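Long-range contacts in halorhodopsin (Halobacterium salinarum, PDB 2JAF), which acts as a light-driven chloride pump of the membrane, using a covalently bound retinal as its chromophore: residues Ser32-Val37 with Tyr77-Leu81; Ile69-Ser73 with Lys242-Ala246; Arg108-Trp112 with Tyr234-Asp238. The protein carries 2 engineered substitutions. Residues are numbered along the deposited sequence.

Contact 1 (Ser32-Val37 with Tyr77-Leu81)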
loop_
_atom_site.group_PDB
_atom_site.type_symbol
_atom_site.label_atom_id
_atom_site.label_comp_id
_atom_site.label_asym_id
_atom_site.label_seq_id
_atom_site.Cartn_x
_atom_site.Cartn_y
_atom_site.Cartn_z
ATOM N N SER A 32 -2.380 -24.899 15.368
ATOM C CA SER A 32 -2.043 -24.506 14.001
ATOM C C SER A 32 -1.451 -23.098 13.952
ATOM O O SER A 32 -0.767 -22.735 12.992
ATOM C CB SER A 32 -3.285 -24.567 13.105
ATOM O OG SER A 32 -4.189 -23.518 13.405
ATOM N N LEU A 33 -1.714 -22.302 14.984
ATOM C CA LEU A 33 -1.198 -20.942 15.036
ATOM C C LEU A 33 0.109 -20.856 15.827
ATOM O O LEU A 33 1.088 -20.271 15.360
ATOM C CB LEU A 33 -2.245 -20.011 15.656
ATOM C CG LEU A 33 -3.635 -20.079 15.017
ATOM C CD1 LEU A 33 -4.589 -19.156 15.769
ATOM C CD2 LEU A 33 -3.549 -19.689 13.544
ATOM N N TRP A 34 0.133 -21.440 17.021
ATOM C CA TRP A 34 1.344 -21.404 17.839
ATOM C C TRP A 34 2.513 -22.097 17.162
ATOM O O TRP A 34 3.657 -21.667 17.297
ATOM C CB TRP A 34 1.104 -22.054 19.204
ATOM C CG TRP A 34 0.381 -21.165 20.164
ATOM C CD1 TRP A 34 -0.862 -21.368 20.696
ATOM C CD2 TRP A 34 0.849 -19.920 20.699
ATOM N NE1 TRP A 34 -1.198 -20.322 21.528
ATOM C CE2 TRP A 34 -0.166 -19.420 21.548
ATOM C CE3 TRP A 34 2.027 -19.177 20.544
ATOM C CZ2 TRP A 34 -0.039 -18.209 22.240
ATOM C CZ3 TRP A 34 2.153 -17.970 21.233
ATOM C CH2 TRP A 34 1.123 -17.500 22.070
ATOM N N VAL A 35 2.223 -23.165 16.428
ATOM C CA VAL A 35 3.274 -23.906 15.746
ATOM C C VAL A 35 4.061 -22.991 14.811
ATOM O O VAL A 35 5.286 -23.080 14.744
ATOM C CB VAL A 35 2.698 -25.101 14.938
ATOM C CG1 VAL A 35 1.749 -24.606 13.859
ATOM C CG2 VAL A 35 3.832 -25.896 14.309
ATOM N N ASN A 36 3.379 -22.097 14.097
ATOM C CA ASN A 36 4.109 -21.226 13.188
ATOM C C ASN A 36 4.738 -20.001 13.826
ATOM O O ASN A 36 5.625 -19.386 13.243
ATOM C CB ASN A 36 3.252 -20.847 11.976
ATOM C CG ASN A 36 3.278 -21.931 10.911
ATOM O OD1 ASN A 36 4.107 -22.847 10.974
ATOM N ND2 ASN A 36 2.392 -21.838 9.931
ATOM N N VAL A 37 4.291 -19.633 15.021
ATOM C CA VAL A 37 4.932 -18.515 15.694
ATOM C C VAL A 37 6.331 -19.040 16.019
ATOM O O VAL A 37 7.332 -18.341 15.862
ATOM C CB VAL A 37 4.202 -18.137 17.003
ATOM C CG1 VAL A 37 5.083 -17.216 17.842
ATOM C CG2 VAL A 37 2.891 -17.432 16.679
ATOM N N TYR A 77 0.443 -14.344 12.440
ATOM C CA TYR A 77 -0.016 -15.286 13.436
ATOM C C TYR A 77 -0.352 -14.639 14.783
ATOM O O TYR A 77 -1.255 -15.102 15.480
ATOM C CB TYR A 77 0.999 -16.424 13.575
ATOM C CG TYR A 77 0.883 -17.404 12.421
ATOM C CD1 TYR A 77 -0.155 -18.340 12.378
ATOM C CD2 TYR A 77 1.757 -17.340 11.335
ATOM C CE1 TYR A 77 -0.326 -19.186 11.277
ATOM C CE2 TYR A 77 1.593 -18.180 10.227
ATOM C CZ TYR A 77 0.553 -19.094 10.206
ATOM O OH TYR A 77 0.377 -19.902 9.101
ATOM N N LEU A 78 0.352 -13.572 15.140
ATOM C CA LEU A 78 0.056 -12.866 16.388
ATOM C C LEU A 78 -1.314 -12.199 16.245
ATOM O O LEU A 78 -2.099 -12.154 17.190
ATOM C CB LEU A 78 1.111 -11.790 16.667
ATOM C CG LEU A 78 2.545 -12.264 16.894
ATOM C CD1 LEU A 78 3.457 -11.050 17.063
ATOM C CD2 LEU A 78 2.600 -13.166 18.126
ATOM N N GLY A 79 -1.588 -11.670 15.058
ATOM C CA GLY A 79 -2.870 -11.030 14.819
ATOM C C GLY A 79 -3.978 -12.046 15.013
ATOM O O GLY A 79 -5.004 -11.761 15.640
ATOM N N LEU A 80 -3.763 -13.250 14.484
ATOM C CA LEU A 80 -4.748 -14.317 14.610
ATOM C C LEU A 80 -4.881 -14.809 16.050
ATOM O O LEU A 80 -5.982 -14.890 16.592
ATOM C CB LEU A 80 -4.368 -15.494 13.703
ATOM C CG LEU A 80 -4.283 -15.190 12.204
ATOM C CD1 LEU A 80 -3.868 -16.451 11.443
ATOM C CD2 LEU A 80 -5.629 -14.681 11.705
ATOM N N LEU A 81 -3.754 -15.147 16.667
ATOM C CA LEU A 81 -3.761 -15.636 18.040
ATOM C C LEU A 81 -4.459 -14.673 18.991
ATOM O O LEU A 81 -5.268 -15.087 19.831
ATOM C CB LEU A 81 -2.322 -15.879 18.516
ATOM C CG LEU A 81 -1.709 -17.235 18.150
ATOM C CD1 LEU A 81 -0.240 -17.274 18.549
ATOM C CD2 LEU A 81 -2.484 -18.339 18.854
#

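Contact 2 (Ile69-Ser73 with Lys242-Ala246). With RET (retinal), chain G.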
loop_
_atom_site.group_PDB
_atom_site.type_symbol
_atom_site.label_atom_id
_atom_site.label_comp_id
_atom_site.label_asym_id
_atom_site.label_seq_id
_atom_site.Cartn_x
_atom_site.Cartn_y
_atom_site.Cartn_z
ATOM N N ILE A 69 10.357 -12.177 5.322
ATOM C CA ILE A 69 9.268 -13.088 5.008
ATOM C C ILE A 69 8.757 -13.697 6.310
ATOM O O ILE A 69 7.558 -13.658 6.583
ATOM C CB ILE A 69 9.725 -14.181 4.012
ATOM C CG1 ILE A 69 9.987 -13.533 2.649
ATOM C CG2 ILE A 69 8.664 -15.279 3.903
ATOM C CD1 ILE A 69 10.678 -14.429 1.637
ATOM N N PRO A 70 9.656 -14.250 7.146
ATOM C CA PRO A 70 9.159 -14.825 8.398
ATOM C C PRO A 70 8.766 -13.749 9.414
ATOM O O PRO A 70 7.971 -14.005 10.319
ATOM C CB PRO A 70 10.324 -15.696 8.868
ATOM C CG PRO A 70 11.525 -14.980 8.320
ATOM C CD PRO A 70 11.071 -14.609 6.930
ATOM N N LEU A 71 9.316 -12.545 9.257
ATOM C CA LEU A 71 8.981 -11.440 10.156
ATOM C C LEU A 71 7.514 -11.054 9.954
ATOM O O LEU A 71 6.773 -10.877 10.922
ATOM C CB LEU A 71 9.880 -10.234 9.885
ATOM C CG LEU A 71 11.275 -10.302 10.509
ATOM C CD1 LEU A 71 12.130 -9.155 9.993
ATOM C CD2 LEU A 71 11.145 -10.243 12.028
ATOM N N VAL A 72 7.100 -10.931 8.696
ATOM C CA VAL A 72 5.708 -10.592 8.388
ATOM C C VAL A 72 4.812 -11.755 8.818
ATOM O O VAL A 72 3.697 -11.556 9.321
ATOM C CB VAL A 72 5.510 -10.341 6.871
ATOM C CG1 VAL A 72 4.028 -10.026 6.572
ATOM C CG2 VAL A 72 6.404 -9.195 6.417
ATOM N N SER A 73 5.303 -12.976 8.626
ATOM C CA SER A 73 4.545 -14.166 8.998
ATOM C C SER A 73 4.227 -14.193 10.496
ATOM O O SER A 73 3.088 -14.440 10.884
ATOM C CB SER A 73 5.324 -15.429 8.617
ATOM O OG SER A 73 4.572 -16.597 8.897
ATOM N N LYS A 242 6.885 -20.284 2.635
ATOM C CA LYS A 242 7.667 -19.211 3.250
ATOM C C LYS A 242 8.997 -19.636 3.864
ATOM O O LYS A 242 10.065 -19.230 3.400
ATOM C CB LYS A 242 6.865 -18.501 4.347
ATOM C CG LYS A 242 5.775 -17.581 3.851
ATOM C CD LYS A 242 5.088 -16.920 5.040
ATOM C CE LYS A 242 4.129 -15.821 4.626
ATOM N NZ LYS A 242 3.004 -16.323 3.851
ATOM N N TYR A 243 8.932 -20.443 4.918
ATOM C CA TYR A 243 10.147 -20.836 5.615
ATOM C C TYR A 243 11.083 -21.711 4.793
ATOM O O TYR A 243 12.256 -21.367 4.639
ATOM C CB TYR A 243 9.807 -21.514 6.953
ATOM C CG TYR A 243 8.694 -20.827 7.731
ATOM C CD1 TYR A 243 8.525 -19.443 7.680
ATOM C CD2 TYR A 243 7.773 -21.576 8.464
ATOM C CE1 TYR A 243 7.451 -18.817 8.328
ATOM C CE2 TYR A 243 6.701 -20.966 9.117
ATOM C CZ TYR A 243 6.542 -19.589 9.038
ATOM O OH TYR A 243 5.441 -18.999 9.614
ATOM N N VAL A 244 10.582 -22.828 4.266
ATOM C CA VAL A 244 11.425 -23.714 3.469
ATOM C C VAL A 244 11.867 -22.993 2.205
ATOM O O VAL A 244 13.040 -23.052 1.823
ATOM C CB VAL A 244 10.687 -25.042 3.109
ATOM C CG1 VAL A 244 11.522 -25.866 2.127
ATOM C CG2 VAL A 244 10.459 -25.861 4.373
ATOM N N PHE A 245 10.935 -22.285 1.572
ATOM C CA PHE A 245 11.237 -21.536 0.360
ATOM C C PHE A 245 12.377 -20.553 0.611
ATOM O O PHE A 245 13.333 -20.484 -0.167
ATOM C CB PHE A 245 9.988 -20.777 -0.111
ATOM C CG PHE A 245 10.248 -19.804 -1.227
ATOM C CD1 PHE A 245 10.665 -18.503 -0.955
ATOM C CD2 PHE A 245 10.080 -20.187 -2.552
ATOM C CE1 PHE A 245 10.911 -17.598 -1.990
ATOM C CE2 PHE A 245 10.321 -19.290 -3.591
ATOM C CZ PHE A 245 10.737 -17.995 -3.309
ATOM N N ALA A 246 12.267 -19.793 1.699
ATOM C CA ALA A 246 13.287 -18.803 2.053
ATOM C C ALA A 246 14.622 -19.470 2.355
ATOM O O ALA A 246 15.678 -18.940 2.010
ATOM C CB ALA A 246 12.829 -17.980 3.256
HETATM C C1 RET G . -7.164 -16.801 -2.246
HETATM C C2 RET G . -8.728 -16.876 -2.583
HETATM C C3 RET G . -9.175 -16.255 -3.930
HETATM C C4 RET G . -8.433 -16.967 -5.152
HETATM C C5 RET G . -6.862 -17.071 -5.006
HETATM C C6 RET G . -6.208 -17.002 -3.599
HETATM C C7 RET G . -4.707 -17.000 -3.531
HETATM C C8 RET G . -3.833 -16.831 -2.502
HETATM C C9 RET G . -2.422 -17.096 -2.570
HETATM C C10 RET G . -1.848 -16.940 -1.306
HETATM C C11 RET G . -0.513 -17.150 -1.032
HETATM C C12 RET G . -0.049 -17.027 0.287
HETATM C C13 RET G . 1.353 -17.152 0.657
HETATM C C14 RET G . 1.570 -16.929 2.048
HETATM C C15 RET G . 2.799 -16.774 2.645
HETATM C C16 RET G . -6.985 -15.372 -1.614
HETATM C C17 RET G . -6.906 -17.947 -1.137
HETATM C C18 RET G . -6.095 -17.256 -6.306
HETATM C C19 RET G . -1.707 -17.671 -3.919
HETATM C C20 RET G . 2.452 -17.526 -0.355
#

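Contact 3 (Arg108-Trp112 with Tyr234-Asp238). With RET (retinal), chain G; PLM (palmitic acid), chain D.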
loop_
_atom_site.group_PDB
_atom_site.type_symbol
_atom_site.label_atom_id
_atom_site.label_comp_id
_atom_site.label_asym_id
_atom_site.label_seq_id
_atom_site.Cartn_x
_atom_site.Cartn_y
_atom_site.Cartn_z
ATOM N N ARG A 108 -5.181 -13.533 7.753
ATOM C CA ARG A 108 -4.265 -14.224 6.847
ATOM C C ARG A 108 -4.274 -13.504 5.506
ATOM O O ARG A 108 -3.226 -13.154 4.961
ATOM C CB ARG A 108 -4.690 -15.679 6.626
ATOM C CG ARG A 108 -4.439 -16.634 7.778
ATOM C CD ARG A 108 -4.799 -18.063 7.351
ATOM N NE ARG A 108 -4.671 -19.051 8.417
ATOM C CZ ARG A 108 -3.534 -19.652 8.769
ATOM N NH1 ARG A 108 -2.394 -19.371 8.141
ATOM N NH2 ARG A 108 -3.547 -20.553 9.736
ATOM N N TYR A 109 -5.475 -13.271 4.984
ATOM C CA TYR A 109 -5.640 -12.628 3.691
ATOM C C TYR A 109 -5.027 -11.236 3.683
ATOM O O TYR A 109 -4.372 -10.837 2.715
ATOM C CB TYR A 109 -7.137 -12.595 3.326
ATOM C CG TYR A 109 -7.865 -13.875 3.715
ATOM C CD1 TYR A 109 -7.243 -15.122 3.589
ATOM C CD2 TYR A 109 -9.158 -13.841 4.238
ATOM C CE1 TYR A 109 -7.887 -16.298 3.979
ATOM C CE2 TYR A 109 -9.810 -15.011 4.631
ATOM C CZ TYR A 109 -9.168 -16.236 4.500
ATOM O OH TYR A 109 -9.801 -17.394 4.896
ATOM N N LEU A 110 -5.207 -10.504 4.778
ATOM C CA LEU A 110 -4.659 -9.160 4.885
ATOM C C LEU A 110 -3.127 -9.116 4.896
ATOM O O LEU A 110 -2.509 -8.331 4.173
ATOM C CB LEU A 110 -5.172 -8.481 6.160
ATOM C CG LEU A 110 -4.624 -7.067 6.373
ATOM C CD1 LEU A 110 -5.201 -6.139 5.303
ATOM C CD2 LEU A 110 -4.984 -6.568 7.768
ATOM N N THR A 111 -2.502 -9.953 5.721
ATOM C CA THR A 111 -1.048 -9.943 5.794
ATOM C C THR A 111 -0.384 -10.492 4.532
ATOM O O THR A 111 0.755 -10.139 4.227
ATOM C CB THR A 111 -0.540 -10.716 7.026
ATOM O OG1 THR A 111 -0.813 -12.111 6.871
ATOM C CG2 THR A 111 -1.231 -10.204 8.283
ATOM N N TRP A 112 -1.089 -11.344 3.792
ATOM C CA TRP A 112 -0.519 -11.886 2.555
ATOM C C TRP A 112 -0.195 -10.709 1.630
ATOM O O TRP A 112 0.710 -10.790 0.796
ATOM C CB TRP A 112 -1.503 -12.814 1.825
ATOM C CG TRP A 112 -1.762 -14.142 2.493
ATOM C CD1 TRP A 112 -0.991 -14.750 3.438
ATOM C CD2 TRP A 112 -2.861 -15.030 2.237
ATOM N NE1 TRP A 112 -1.542 -15.962 3.795
ATOM C CE2 TRP A 112 -2.691 -16.156 3.072
ATOM C CE3 TRP A 112 -3.974 -14.980 1.384
ATOM C CZ2 TRP A 112 -3.594 -17.226 3.082
ATOM C CZ3 TRP A 112 -4.874 -16.046 1.394
ATOM C CH2 TRP A 112 -4.677 -17.154 2.241
ATOM N N TYR A 234 -3.558 -24.128 5.767
ATOM C CA TYR A 234 -2.866 -22.878 5.447
ATOM C C TYR A 234 -1.509 -22.820 6.165
ATOM O O TYR A 234 -0.505 -22.387 5.590
ATOM C CB TYR A 234 -3.703 -21.669 5.889
ATOM C CG TYR A 234 -4.936 -21.362 5.054
ATOM C CD1 TYR A 234 -4.846 -21.176 3.677
ATOM C CD2 TYR A 234 -6.180 -21.165 5.663
ATOM C CE1 TYR A 234 -5.960 -20.793 2.923
ATOM C CE2 TYR A 234 -7.298 -20.780 4.919
ATOM C CZ TYR A 234 -7.182 -20.593 3.556
ATOM O OH TYR A 234 -8.274 -20.182 2.820
ATOM N N SER A 235 -1.485 -23.246 7.425
ATOM C CA SER A 235 -0.254 -23.233 8.207
ATOM C C SER A 235 0.808 -24.120 7.583
ATOM O O SER A 235 1.972 -23.738 7.520
ATOM C CB SER A 235 -0.524 -23.671 9.649
ATOM O OG SER A 235 -1.283 -22.679 10.325
ATOM N N VAL A 236 0.415 -25.302 7.121
ATOM C CA VAL A 236 1.380 -26.194 6.481
ATOM C C VAL A 236 1.876 -25.565 5.178
ATOM O O VAL A 236 3.055 -25.654 4.843
ATOM C CB VAL A 236 0.766 -27.572 6.168
ATOM C CG1 VAL A 236 1.722 -28.386 5.299
ATOM C CG2 VAL A 236 0.476 -28.312 7.466
ATOM N N LEU A 237 0.975 -24.935 4.431
ATOM C CA LEU A 237 1.385 -24.296 3.184
ATOM C C LEU A 237 2.399 -23.196 3.487
ATOM O O LEU A 237 3.403 -23.052 2.783
ATOM C CB LEU A 237 0.174 -23.713 2.449
ATOM C CG LEU A 237 -0.706 -24.757 1.753
ATOM C CD1 LEU A 237 -1.952 -24.087 1.206
ATOM C CD2 LEU A 237 0.094 -25.422 0.604
ATOM N N ASP A 238 2.137 -22.422 4.539
ATOM C CA ASP A 238 3.042 -21.344 4.938
ATOM C C ASP A 238 4.436 -21.879 5.271
ATOM O O ASP A 238 5.444 -21.245 4.944
ATOM C CB ASP A 238 2.499 -20.606 6.166
ATOM C CG ASP A 238 1.495 -19.518 5.817
ATOM O OD1 ASP A 238 1.195 -19.303 4.624
ATOM O OD2 ASP A 238 1.005 -18.863 6.762
HETATM C C1 RET G . -7.164 -16.801 -2.246
HETATM C C2 RET G . -8.728 -16.876 -2.583
HETATM C C3 RET G . -9.175 -16.255 -3.930
HETATM C C4 RET G . -8.433 -16.967 -5.152
HETATM C C5 RET G . -6.862 -17.071 -5.006
HETATM C C6 RET G . -6.208 -17.002 -3.599
HETATM C C7 RET G . -4.707 -17.000 -3.531
HETATM C C8 RET G . -3.833 -16.831 -2.502
HETATM C C9 RET G . -2.422 -17.096 -2.570
HETATM C C10 RET G . -1.848 -16.940 -1.306
HETATM C C11 RET G . -0.513 -17.150 -1.032
HETATM C C12 RET G . -0.049 -17.027 0.287
HETATM C C13 RET G . 1.353 -17.152 0.657
HETATM C C14 RET G . 1.570 -16.929 2.048
HETATM C C15 RET G . 2.799 -16.774 2.645
HETATM C C16 RET G . -6.985 -15.372 -1.614
HETATM C C17 RET G . -6.906 -17.947 -1.137
HETATM C C18 RET G . -6.095 -17.256 -6.306
HETATM C C19 RET G . -1.707 -17.671 -3.919
HETATM C C20 RET G . 2.452 -17.526 -0.355
HETATM C C1 PLM D . -1.017 -7.939 11.176
HETATM O O1 PLM D . -1.427 -7.747 12.334
HETATM O O2 PLM D . -0.144 -8.796 10.915
HETATM C C2 PLM D . -1.625 -7.092 10.072
HETATM C C3 PLM D . -0.637 -6.412 9.129
HETATM C C4 PLM D . -1.439 -5.641 8.092
HETATM C C5 PLM D . -0.501 -4.944 7.131
HETATM C C6 PLM D . -0.774 -5.293 5.688
HETATM C C7 PLM D . 0.036 -4.302 4.877
HETATM C C8 PLM D . -0.126 -4.513 3.390
HETATM C C9 PLM D . 0.739 -3.506 2.651
HETATM C CA PLM D . 0.588 -3.655 1.149
HETATM C CB PLM D . 1.636 -3.034 0.237
HETATM C CC PLM D . 3.062 -3.547 0.356
HETATM C CD PLM D . 3.915 -2.836 -0.677
HETATM C CE PLM D . 5.364 -3.321 -0.618
HETATM C CF PLM D . 6.208 -2.419 -1.509
HETATM C CG PLM D . 7.662 -2.865 -1.496
HETATM O O HOH W 1 -1.243 -17.344 6.394
#

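Contact 1 (Ser32-Val37 with Tyr77-Leu81)
This is a buried helix-helix contact between helix 27-50 and helix 58-82, the first two helices of the seven-helix microbial rhodopsin bundle. The N-to-C directions of the two short segments differ by 149°, antiparallel but inclined by about 31°, the up-and-down order of successive membrane helices, and their axes approach to 9.6 Å; 450 Å² of surface is buried. L33 packs with CD2 3.8 Å from Y77 CD1 and 3.9 Å from L80 CD1, while its CB lies 3.6 Å from L81 CD2. V37 CG2 extends the apolar seam, 3.8 Å from Y77 CB and 3.7 Å from L81 CD1. On the inner side the chemistry turns polar: N36 ND2 donates to Y77 OH at 2.9 Å with an angle of 155°, and N36 CB sits 3.7 Å from the Y77 ring centroid, a CH-pi contact over the face. The same hydroxyl is hydrogen-bonded to D238, so the tyrosine ties this pair to helix 227-255. W34 lies at the outer edge, where F160 of a second subunit packs on both W34 and L81. Here L81 CD1 stands 3.4 Å from the centroid of the six-membered ring of W34, only 6° off its normal.

Contact 2 (Ile69-Ser73 with Lys242-Ala246)
The retinal attachment site of the microbial rhodopsin fold lies at this buried contact, where helix 58-82 meets helix 227-255. K242 carries the chromophore: its NZ is covalently bonded to RET C15 (1.3 Å), the Schiff-base linkage of the microbial rhodopsins. The segments run almost exactly antiparallel, at 172°, with axes 10.3 Å apart, and the nearest CA pairs are I69 with K242 (6.6 Å) and P70 with Y243 (6.7 Å). The lysine chain is lined by helix 58-82: I69 CG2 lies 3.7 Å from K242 CG, and S73 CB lies 3.9 Å from K242 CD. From the helix 106-127 side, S115 also touches the lysine. Both helices depart from regularity here, helix 58-82 being kinked at I69 and P70, whose N atoms lack bonds to the preceding turn, and helix 227-255 having a wider pi-type turn at 242-244. Beside the lysine, S73 OG and Y243 OH share a hydrogen bond of 2.7 Å, and P70 CB is 4.3 Å from Y243 CE1. With NZ bonded to the chromophore, K242 meets segment 69-73 through its side-chain carbons, so the polar link between the two segments falls to S73 OG and Y243 OH.

Contact 3 (Arg108-Trp112 with Tyr234-Asp238)
Water 1 makes the shortest polar links between these segments: it donates to D238 OD2 at 2.7 Å and accepts from R108 NH1 at 2.9 Å and from W112 NE1 at 3.0 Å. It thus joins arginine, aspartate and indole in one network, the polar region by the Schiff base of the seven-helix microbial rhodopsin bundle. D238 OD1 is 3.6 Å from K242 NZ, consistent with its being part of the Schiff-base counterion, as in bacteriorhodopsin. The direct R108 NH1 to D238 OD2 salt bridge is long, 3.7 Å, so the water supplies the shorter link between the charges. R108 NH2 donates to S235 OG at 3.2 Å with an angle of 158°. Further partners are Q105 for R108 NE, Y77 for D238 OD2 and Y210 for D238 OD1; S235 OG also bonds to the backbone O of S32.

Y234 CB lies over one face of the guanidinium, 3.5 Å from R108 NH1. W112 turns the edge of its six-membered ring to the Y234 face in an offset edge-to-face pair, centroids 5.8 Å apart and planes at 65°. Both W112 and D238 belong to the retinal pocket: D238 OD1 is 3.5 Å from RET C14, W112 CD1 is 3.6 Å from that same atom, and RET C12 lies over one indole face.

The segments run near parallel, at 22°, yet their axes stay 13.5 Å apart, so long side chains span the gap. Around them, helix 193-216 packs on Y234, helix 131-153 on Y109 and W112, and helix 27-50 on R108 and D238.

Contact 1 lies farthest from the chain centre, about 15 Å between centres, against 9 Å for contact 2 and 6 Å for contact 3; it has an exposed margin at W34, against the second subunit, while every touching residue of contacts 2 and 3 is buried. Contacts 1 and 2 share helix 58-82; contacts 2 and 3 share helix 227-255 and both touch retinal. Contact 1 is mainly apolar, contact 2 has one hydroxyl-hydroxyl hydrogen bond and sparse carbon packing (293 Å² buried) beside the retinal-bearing lysine, and contact 3 is charged and hydrated. Contacts 1 and 3 join through two probable hydrogen bonds, Y77 OH to D238 OD2 (2.6 Å) and S32 O to S235 OG (2.7 Å).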